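Local coordinates for peroxiredoxin 6 (Arenicola marina, PDB 2V2G), which probably reduces hydrogen peroxide and organic hydroperoxides to water and alcohols as a thiol-specific peroxidase of the Prx6 subfamily, at residues 127-131 and 148-152. The protein carries 1 engineered substitution. Numbering follows the deposited sequence.
With BEZ (benzoic acid), chain E.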
ATOM      1  N   CYS A 127      -8.667   1.392  10.380  1.00 24.31           N
ATOM      2  CA  CYS A 127      -8.830   0.997   8.981  1.00 24.49           C
ATOM      3  C   CYS A 127      -8.188  -0.386   8.728  1.00 25.33           C
ATOM      4  O   CYS A 127      -8.088  -1.196   9.659  1.00 26.18           O
ATOM      5  CB  CYS A 127      -8.266   2.114   8.099  1.00 24.84           C
ATOM      6  SG  CYS A 127      -6.460   2.304   8.169  1.00 27.75           S
ATOM      7  N   ARG A 128      -7.855  -0.688   7.467  1.00 24.60           N
ATOM      8  CA  ARG A 128      -7.208  -1.902   7.074  1.00 24.08           C
ATOM      9  C   ARG A 128      -5.748  -1.582   6.771  1.00 25.04           C
ATOM     10  O   ARG A 128      -5.334  -1.341   5.617  1.00 24.24           O
ATOM     11  CB  ARG A 128      -7.917  -2.469   5.862  1.00 22.88           C
ATOM     12  CG  ARG A 128      -9.326  -2.934   6.103  1.00 22.79           C
ATOM     13  CD  ARG A 128      -9.962  -3.616   4.919  1.00 22.79           C
ATOM     14  NE  ARG A 128     -11.402  -3.677   5.143  1.00 25.49           N
ATOM     15  CZ  ARG A 128     -12.040  -4.440   6.025  1.00 25.05           C
ATOM     16  NH1 ARG A 128     -11.400  -5.359   6.704  1.00 23.94           N
ATOM     17  NH2 ARG A 128     -13.320  -4.226   6.265  1.00 25.25           N
ATOM     18  N   ALA A 129      -4.967  -1.384   7.823  1.00 25.19           N
ATOM     19  CA  ALA A 129      -3.570  -0.962   7.701  1.00 24.47           C
ATOM     20  C   ALA A 129      -2.649  -2.185   7.655  1.00 25.34           C
ATOM     21  O   ALA A 129      -2.967  -3.198   8.239  1.00 24.44           O
ATOM     22  CB  ALA A 129      -3.189  -0.014   8.897  1.00 25.79           C
ATOM     23  N   VAL A 130      -1.495  -2.039   7.042  1.00 24.04           N
ATOM     24  CA  VAL A 130      -0.460  -3.079   7.077  1.00 24.78           C
ATOM     25  C   VAL A 130       0.865  -2.392   7.284  1.00 23.82           C
ATOM     26  O   VAL A 130       1.231  -1.422   6.565  1.00 23.79           O
ATOM     27  CB  VAL A 130      -0.389  -3.922   5.845  1.00 26.52           C
ATOM     28  CG1 VAL A 130       0.704  -5.040   5.968  1.00 27.71           C
ATOM     29  CG2 VAL A 130      -1.752  -4.507   5.462  1.00 27.39           C
ATOM     30  N   PHE A 131       1.603  -2.868   8.268  1.00 22.73           N
ATOM     31  CA  PHE A 131       2.907  -2.375   8.559  1.00 23.06           C
ATOM     32  C   PHE A 131       3.898  -3.549   8.460  1.00 24.30           C
ATOM     33  O   PHE A 131       3.729  -4.534   9.133  1.00 24.57           O
ATOM     34  CB  PHE A 131       3.024  -1.752   9.979  1.00 23.51           C
ATOM     35  CG  PHE A 131       2.061  -0.639  10.229  1.00 23.64           C
ATOM     36  CD1 PHE A 131       2.350   0.657   9.815  1.00 26.02           C
ATOM     37  CD2 PHE A 131       0.805  -0.915  10.804  1.00 26.44           C
ATOM     38  CE1 PHE A 131       1.443   1.692  10.028  1.00 25.58           C
ATOM     39  CE2 PHE A 131      -0.090   0.112  11.013  1.00 25.25           C
ATOM     40  CZ  PHE A 131       0.210   1.421  10.540  1.00 24.77           C
ATOM     41  N   THR A 148     -13.825  -0.081   3.376  1.00 22.43           N
ATOM     42  CA  THR A 148     -14.546  -0.507   2.177  1.00 24.18           C
ATOM     43  C   THR A 148     -13.805  -1.527   1.302  1.00 23.11           C
ATOM     44  O   THR A 148     -14.407  -2.182   0.434  1.00 23.42           O
ATOM     45  CB  THR A 148     -14.770   0.739   1.197  1.00 23.64           C
ATOM     46  OG1 THR A 148     -13.525   1.379   0.830  1.00 22.99           O
ATOM     47  CG2 THR A 148     -15.743   1.742   1.800  1.00 24.98           C
ATOM     48  N   THR A 149     -12.485  -1.575   1.463  1.00 22.97           N
ATOM     49  CA  THR A 149     -11.569  -2.089   0.405  1.00 23.46           C
ATOM     50  C   THR A 149     -10.634  -3.170   0.978  1.00 23.50           C
ATOM     51  O   THR A 149      -9.607  -2.879   1.570  1.00 25.50           O
ATOM     52  CB  THR A 149     -10.823  -0.945  -0.322  1.00 24.33           C
ATOM     53  OG1 THR A 149     -11.807  -0.049  -0.858  1.00 23.14           O
ATOM     54  CG2 THR A 149      -9.853  -1.487  -1.436  1.00 24.75           C
ATOM     55  N   GLY A 150     -11.004  -4.423   0.743  1.00 23.87           N
ATOM     56  CA  GLY A 150     -10.183  -5.516   1.192  1.00 24.04           C
ATOM     57  C   GLY A 150      -8.828  -5.535   0.551  1.00 23.11           C
ATOM     58  O   GLY A 150      -8.663  -5.104  -0.556  1.00 23.51           O
ATOM     59  N   ARG A 151      -7.802  -6.009   1.283  1.00 24.06           N
ATOM     60  CA  ARG A 151      -6.452  -6.012   0.832  1.00 25.40           C
ATOM     61  C   ARG A 151      -6.106  -7.171  -0.127  1.00 26.90           C
ATOM     62  O   ARG A 151      -6.910  -8.058  -0.355  1.00 26.08           O
ATOM     63  CB  ARG A 151      -5.530  -6.056   2.051  1.00 24.03           C
ATOM     64  CG  ARG A 151      -5.533  -4.739   2.800  1.00 27.05           C
ATOM     65  CD  ARG A 151      -5.073  -4.867   4.183  1.00 25.14           C
ATOM     66  NE  ARG A 151      -6.061  -5.486   5.029  1.00 24.65           N
ATOM     67  CZ  ARG A 151      -6.033  -5.496   6.364  1.00 25.41           C
ATOM     68  NH1 ARG A 151      -5.042  -4.909   7.067  1.00 25.62           N
ATOM     69  NH2 ARG A 151      -7.039  -5.998   6.991  1.00 26.70           N
ATOM     70  N   ASN A 152      -4.941  -7.031  -0.765  1.00 27.13           N
ATOM     71  CA  ASN A 152      -4.323  -8.028  -1.651  1.00 27.79           C
ATOM     72  C   ASN A 152      -3.064  -8.518  -0.927  1.00 28.38           C
ATOM     73  O   ASN A 152      -2.015  -7.884  -0.958  1.00 28.48           O
ATOM     74  CB  ASN A 152      -4.031  -7.374  -3.020  1.00 28.08           C
ATOM     75  CG  ASN A 152      -3.242  -8.243  -3.958  1.00 28.82           C
ATOM     76  OD1 ASN A 152      -2.833  -9.345  -3.583  1.00 30.42           O
ATOM     77  ND2 ASN A 152      -3.012  -7.764  -5.160  1.00 31.68           N
TER
HETATM   78  C   BEZ E1222     -16.316  -5.466   6.645  1.00 26.04           C
HETATM   79  O1  BEZ E1222     -17.177  -5.897   5.752  1.00 25.23           O
HETATM   80  O2  BEZ E1222     -15.295  -6.081   7.173  1.00 19.05           O
HETATM   81  C1  BEZ E1222     -16.677  -4.092   7.076  1.00 27.89           C
HETATM   82  C2  BEZ E1222     -16.253  -3.626   8.306  1.00 28.83           C
HETATM   83  C3  BEZ E1222     -16.607  -2.363   8.694  1.00 29.04           C
HETATM   84  C4  BEZ E1222     -17.436  -1.595   7.875  1.00 29.46           C
HETATM   85  C5  BEZ E1222     -17.852  -2.043   6.614  1.00 31.69           C
HETATM   86  C6  BEZ E1222     -17.476  -3.320   6.212  1.00 29.12           C
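Thr148 and Thr149 pair their hydroxyls, OG1 to OG1 at 2.8 Å, while the backbone of Thr149 meets the Arg128 side chain: Thr149 O lies 3.4 Å from Arg128 CD. At Gly150 the chain still follows that arginine, with Gly150 CA 4.2 Å from Arg128 CD. Arg151 then points toward the strand and lays one face of its guanidinium over the backbone and CB of Arg128 (Arg151 NH1 to Arg128 C, 3.4 Å); Arg151 CD lies 3.6 Å from Val130 CG2. The like charges approach to 4.4 Å (Arg128 NH1 to Arg151 NH2), but Glu48 forms salt bridges with both. Arg128 NH2 also donates a hydrogen bond to O2 of benzoic acid (2.9 Å, N-H...O angle 145°), and Arg128 NH1 is hydrogen-bonded to OG of Ser45, the engineered replacement of the predicted peroxidatic cysteine, consistent with the active-site arginine of peroxiredoxins. Asn152 N-caps helix 153-168. Loop 148-152 thus links strand 139-145 to that helix, crossing beside strand 124-133 of the thioredoxin-fold sheet, with the second subunit packed against Thr149 and strand 31-36 touching Arg151.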